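Local coordinates for probable tRNA pseudouridine synthase D (Methanosarcina mazei, PDB 1Z2Z), which probably converts uridine-13 of transfer RNA to pseudouridine, as a member of the TruD family of pseudouridine synthases, at residues T156-F169 / A422-P434. Numbering follows the deposited sequence.
Sequences TTDEILAQGGVPNF and ATTVLREYMKVNP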
loop_
_atom_site.group_PDB
_atom_site.type_symbol
_atom_site.label_atom_id
_atom_site.label_comp_id
_atom_site.label_asym_id
_atom_site.label_seq_id
_atom_site.Cartn_x
_atom_site.Cartn_y
_atom_site.Cartn_z
ATOM N N THR A 156 21.246 4.897 -8.590
ATOM C CA THR A 156 19.813 4.774 -8.352
ATOM C C THR A 156 19.388 5.746 -7.258
ATOM O O THR A 156 18.296 6.307 -7.307
ATOM C CB THR A 156 19.421 3.341 -7.912
ATOM O OG1 THR A 156 20.051 2.377 -8.769
ATOM C CG2 THR A 156 17.907 3.163 -7.989
ATOM N N THR A 157 20.266 5.928 -6.276
ATOM C CA THR A 157 20.041 6.834 -5.147
ATOM C C THR A 157 20.028 8.279 -5.655
ATOM O O THR A 157 19.046 8.997 -5.476
ATOM C CB THR A 157 21.174 6.696 -4.094
ATOM O OG1 THR A 157 21.210 5.354 -3.598
ATOM C CG2 THR A 157 20.958 7.658 -2.942
ATOM N N ASP A 158 21.129 8.691 -6.287
ATOM C CA ASP A 158 21.264 10.038 -6.834
ATOM C C ASP A 158 20.012 10.506 -7.562
ATOM O O ASP A 158 19.466 11.567 -7.252
ATOM C CB ASP A 158 22.447 10.131 -7.804
ATOM C CG ASP A 158 22.212 11.162 -8.915
ATOM O OD1 ASP A 158 21.526 10.836 -9.914
ATOM O OD2 ASP A 158 22.697 12.309 -8.787
ATOM N N GLU A 159 19.565 9.734 -8.548
ATOM C CA GLU A 159 18.379 10.131 -9.289
ATOM C C GLU A 159 17.231 10.305 -8.329
ATOM O O GLU A 159 16.438 11.238 -8.457
ATOM C CB GLU A 159 18.022 9.099 -10.361
ATOM C CG GLU A 159 18.846 9.255 -11.626
ATOM C CD GLU A 159 18.506 8.237 -12.692
ATOM O OE1 GLU A 159 17.332 8.165 -13.113
ATOM O OE2 GLU A 159 19.422 7.501 -13.117
ATOM N N ILE A 160 17.157 9.416 -7.345
ATOM C CA ILE A 160 16.089 9.481 -6.357
ATOM C C ILE A 160 16.185 10.757 -5.539
ATOM O O ILE A 160 15.230 11.529 -5.450
ATOM C CB ILE A 160 16.136 8.269 -5.423
ATOM C CG1 ILE A 160 15.697 7.020 -6.185
ATOM C CG2 ILE A 160 15.233 8.498 -4.234
ATOM C CD1 ILE A 160 15.713 5.765 -5.358
ATOM N N LEU A 161 17.351 10.975 -4.952
ATOM C CA LEU A 161 17.572 12.155 -4.141
ATOM C C LEU A 161 17.221 13.407 -4.935
ATOM O O LEU A 161 16.659 14.356 -4.390
ATOM C CB LEU A 161 19.031 12.199 -3.682
ATOM C CG LEU A 161 19.298 12.264 -2.169
ATOM C CD1 LEU A 161 18.435 11.254 -1.408
ATOM C CD2 LEU A 161 20.773 12.002 -1.921
ATOM N N ALA A 162 17.539 13.385 -6.227
ATOM C CA ALA A 162 17.282 14.512 -7.123
ATOM C C ALA A 162 15.806 14.678 -7.481
ATOM O O ALA A 162 15.274 15.788 -7.456
ATOM C CB ALA A 162 18.102 14.354 -8.397
ATOM N N GLN A 163 15.155 13.576 -7.830
ATOM C CA GLN A 163 13.747 13.620 -8.197
ATOM C C GLN A 163 12.877 13.892 -6.974
ATOM O O GLN A 163 11.670 14.117 -7.091
ATOM C CB GLN A 163 13.321 12.299 -8.829
ATOM C CG GLN A 163 11.850 12.288 -9.153
ATOM C CD GLN A 163 11.327 10.911 -9.473
ATOM O OE1 GLN A 163 11.460 9.977 -8.671
ATOM N NE2 GLN A 163 10.709 10.775 -10.646
ATOM N N GLY A 164 13.498 13.858 -5.797
ATOM C CA GLY A 164 12.760 14.099 -4.569
ATOM C C GLY A 164 12.447 12.834 -3.783
ATOM O O GLY A 164 12.161 12.887 -2.588
ATOM N N GLY A 165 12.507 11.694 -4.461
ATOM C CA GLY A 165 12.227 10.422 -3.819
ATOM C C GLY A 165 11.785 9.406 -4.853
ATOM O O GLY A 165 12.345 9.352 -5.953
ATOM N N VAL A 166 10.780 8.606 -4.513
ATOM C CA VAL A 166 10.269 7.601 -5.437
ATOM C C VAL A 166 8.797 7.902 -5.727
ATOM O O VAL A 166 8.114 8.510 -4.909
ATOM C CB VAL A 166 10.477 6.155 -4.864
ATOM C CG1 VAL A 166 11.903 6.022 -4.355
ATOM C CG2 VAL A 166 9.489 5.842 -3.763
ATOM N N PRO A 167 8.302 7.519 -6.913
ATOM C CA PRO A 167 6.902 7.790 -7.244
ATOM C C PRO A 167 5.936 7.209 -6.247
ATOM O O PRO A 167 6.180 6.149 -5.680
ATOM C CB PRO A 167 6.742 7.193 -8.646
ATOM C CG PRO A 167 7.791 6.140 -8.699
ATOM C CD PRO A 167 8.964 6.789 -8.004
ATOM N N ASN A 168 4.839 7.916 -6.029
ATOM C CA ASN A 168 3.847 7.448 -5.084
ATOM C C ASN A 168 2.847 6.489 -5.723
ATOM O O ASN A 168 1.634 6.669 -5.596
ATOM C CB ASN A 168 3.103 8.627 -4.469
ATOM C CG ASN A 168 2.412 8.247 -3.184
ATOM O OD1 ASN A 168 3.081 8.006 -2.174
ATOM N ND2 ASN A 168 1.072 8.152 -3.214
ATOM N N PHE A 169 3.365 5.469 -6.403
ATOM C CA PHE A 169 2.536 4.461 -7.078
ATOM C C PHE A 169 1.696 3.617 -6.118
ATOM O O PHE A 169 2.055 3.439 -4.952
ATOM C CB PHE A 169 3.422 3.512 -7.887
ATOM C CG PHE A 169 3.913 4.077 -9.199
ATOM C CD1 PHE A 169 3.021 4.382 -10.222
ATOM C CD2 PHE A 169 5.276 4.247 -9.430
ATOM C CE1 PHE A 169 3.480 4.844 -11.454
ATOM C CE2 PHE A 169 5.744 4.710 -10.660
ATOM C CZ PHE A 169 4.846 5.007 -11.672
ATOM N N ALA A 422 7.170 0.016 2.084
ATOM C CA ALA A 422 8.563 -0.158 1.672
ATOM C C ALA A 422 8.710 -0.669 0.243
ATOM O O ALA A 422 9.690 -0.357 -0.431
ATOM C CB ALA A 422 9.274 -1.110 2.620
ATOM N N THR A 423 7.750 -1.466 -0.214
ATOM C CA THR A 423 7.819 -1.988 -1.568
ATOM C C THR A 423 7.918 -0.849 -2.558
ATOM O O THR A 423 8.546 -0.977 -3.606
ATOM C CB THR A 423 6.591 -2.813 -1.926
ATOM O OG1 THR A 423 5.410 -2.086 -1.579
ATOM C CG2 THR A 423 6.621 -4.142 -1.198
ATOM N N THR A 424 7.300 0.270 -2.218
ATOM C CA THR A 424 7.321 1.429 -3.085
ATOM C C THR A 424 8.733 1.990 -3.241
ATOM O O THR A 424 9.049 2.638 -4.236
ATOM C CB THR A 424 6.401 2.510 -2.541
ATOM O OG1 THR A 424 5.052 2.028 -2.573
ATOM C CG2 THR A 424 6.517 3.765 -3.376
ATOM N N VAL A 425 9.585 1.732 -2.263
ATOM C CA VAL A 425 10.941 2.229 -2.325
ATOM C C VAL A 425 11.825 1.202 -2.997
ATOM O O VAL A 425 12.687 1.547 -3.804
ATOM C CB VAL A 425 11.493 2.510 -0.913
ATOM C CG1 VAL A 425 12.953 2.912 -0.990
ATOM C CG2 VAL A 425 10.672 3.606 -0.242
ATOM N N LEU A 426 11.601 -0.063 -2.658
ATOM C CA LEU A 426 12.380 -1.173 -3.186
ATOM C C LEU A 426 12.267 -1.365 -4.688
ATOM O O LEU A 426 13.258 -1.648 -5.350
ATOM C CB LEU A 426 11.969 -2.457 -2.478
ATOM C CG LEU A 426 12.361 -2.528 -1.004
ATOM C CD1 LEU A 426 11.858 -3.842 -0.436
ATOM C CD2 LEU A 426 13.873 -2.416 -0.842
ATOM N N ARG A 427 11.061 -1.213 -5.223
ATOM C CA ARG A 427 10.839 -1.374 -6.653
ATOM C C ARG A 427 11.832 -0.563 -7.513
ATOM O O ARG A 427 12.327 -1.058 -8.520
ATOM C CB ARG A 427 9.402 -0.984 -6.994
ATOM C CG ARG A 427 8.961 -1.400 -8.384
ATOM C CD ARG A 427 7.529 -0.950 -8.672
ATOM N NE ARG A 427 7.503 0.322 -9.384
ATOM C CZ ARG A 427 7.560 0.444 -10.707
ATOM N NH1 ARG A 427 7.635 -0.626 -11.484
ATOM N NH2 ARG A 427 7.563 1.647 -11.254
ATOM N N GLU A 428 12.135 0.675 -7.127
ATOM C CA GLU A 428 13.070 1.479 -7.910
ATOM C C GLU A 428 14.506 0.970 -7.772
ATOM O O GLU A 428 15.363 1.273 -8.605
ATOM C CB GLU A 428 13.009 2.961 -7.502
ATOM C CG GLU A 428 11.646 3.632 -7.703
ATOM C CD GLU A 428 11.168 3.640 -9.154
ATOM O OE1 GLU A 428 10.002 3.226 -9.386
ATOM O OE2 GLU A 428 11.941 4.060 -10.056
ATOM N N TYR A 429 14.766 0.202 -6.716
ATOM C CA TYR A 429 16.096 -0.355 -6.484
ATOM C C TYR A 429 16.284 -1.746 -7.045
ATOM O O TYR A 429 17.382 -2.097 -7.470
ATOM C CB TYR A 429 16.425 -0.422 -4.997
ATOM C CG TYR A 429 16.898 0.878 -4.435
ATOM C CD1 TYR A 429 15.992 1.854 -4.051
ATOM C CD2 TYR A 429 18.263 1.146 -4.299
ATOM C CE1 TYR A 429 16.424 3.061 -3.541
ATOM C CE2 TYR A 429 18.706 2.363 -3.790
ATOM C CZ TYR A 429 17.776 3.312 -3.414
ATOM O OH TYR A 429 18.178 4.523 -2.918
HETATM N N MSE A 430 15.227 -2.549 -7.040
HETATM C CA MSE A 430 15.339 -3.908 -7.538
HETATM C C MSE A 430 14.750 -4.086 -8.910
HETATM O O MSE A 430 15.177 -4.959 -9.663
HETATM C CB MSE A 430 14.651 -4.889 -6.596
HETATM C CG MSE A 430 15.353 -5.105 -5.280
HETATM SE SE MSE A 430 14.173 -6.040 -4.068
HETATM C CE MSE A 430 14.624 -7.862 -4.559
ATOM N N LYS A 431 13.757 -3.269 -9.229
ATOM C CA LYS A 431 13.081 -3.353 -10.523
ATOM C C LYS A 431 12.880 -4.809 -10.927
ATOM O O LYS A 431 13.387 -5.242 -11.956
ATOM C CB LYS A 431 13.888 -2.622 -11.609
ATOM C CG LYS A 431 14.069 -1.121 -11.368
ATOM C CD LYS A 431 14.620 -0.408 -12.593
ATOM C CE LYS A 431 14.883 1.062 -12.324
ATOM N NZ LYS A 431 16.015 1.316 -11.379
ATOM N N VAL A 432 12.152 -5.563 -10.116
ATOM C CA VAL A 432 11.890 -6.963 -10.431
ATOM C C VAL A 432 10.430 -7.283 -10.211
ATOM O O VAL A 432 9.681 -6.456 -9.698
ATOM C CB VAL A 432 12.735 -7.923 -9.561
ATOM C CG1 VAL A 432 14.213 -7.815 -9.937
ATOM C CG2 VAL A 432 12.540 -7.587 -8.101
ATOM N N ASN A 433 10.023 -8.489 -10.590
ATOM C CA ASN A 433 8.636 -8.896 -10.420
ATOM C C ASN A 433 8.240 -8.765 -8.948
ATOM O O ASN A 433 8.990 -9.155 -8.049
ATOM C CB ASN A 433 8.445 -10.334 -10.908
ATOM C CG ASN A 433 6.982 -10.751 -10.957
ATOM O OD1 ASN A 433 6.335 -10.910 -9.924
ATOM N ND2 ASN A 433 6.455 -10.926 -12.162
ATOM N N PRO A 434 7.055 -8.191 -8.686
ATOM C CA PRO A 434 6.538 -7.994 -7.325
ATOM C C PRO A 434 6.367 -9.299 -6.541
ATOM O O PRO A 434 6.276 -9.288 -5.311
ATOM C CB PRO A 434 5.214 -7.269 -7.563
ATOM C CG PRO A 434 4.783 -7.789 -8.898
ATOM C CD PRO A 434 6.070 -7.739 -9.686
#
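Thr157 OG1 accepts a hydrogen bond from Tyr429 OH at 3.2 Å while bonding to the backbone O of Leu153 one turn earlier, so the hydroxyl joins its own helix to the tyrosine of another. The contact is helix-on-helix packing continued by a helix-strand contact: the end of helix 146-163 and the strand 165-167 that follows it pack against helix 423-430, which itself packs on strands 130-142 and 408-417 of the large mixed sheet, through Leu426 among others. The axes of helices 156-163 and 423-430 come within 10.7 Å, their directions 132° apart. Thr156, its CG2 anti to the backbone N, sets that methyl squarely over one face of the Tyr429 ring, a CH-pi contact 4.2 Å from the centroid and 10° off the ring normal. Ile160 CD1 reaches the same ring obliquely near CE1. Beside them, Lys431 NZ donates a hydrogen bond to Glu428 O, 2.8 Å away and tilted out of the carbonyl plane, and also binds Thr17 OG1 and Thr19 OG1.

Past the glycine pair Gly164-Gly165, Val166 turns its CB toward helix 423-430 and lodges CG2 against Thr424 CG2, 3.6 Å away. Val166 CB and CG1 lie alongside Glu428 CG, the two side chains running in opposing senses, and a kink in the Glu428 chain (chi2 -61°) brings OE1 beside Pro167 CG. The same OE1 forms a salt bridge with Arg427 NH2, at 3.5 Å; NH2 also bonds Leu14 O, and NH1 forms a salt bridge with Glu7. Arg427 NH2 lies 3.6 Å from Phe169 CE2, with guanidinium and ring planes nearly perpendicular.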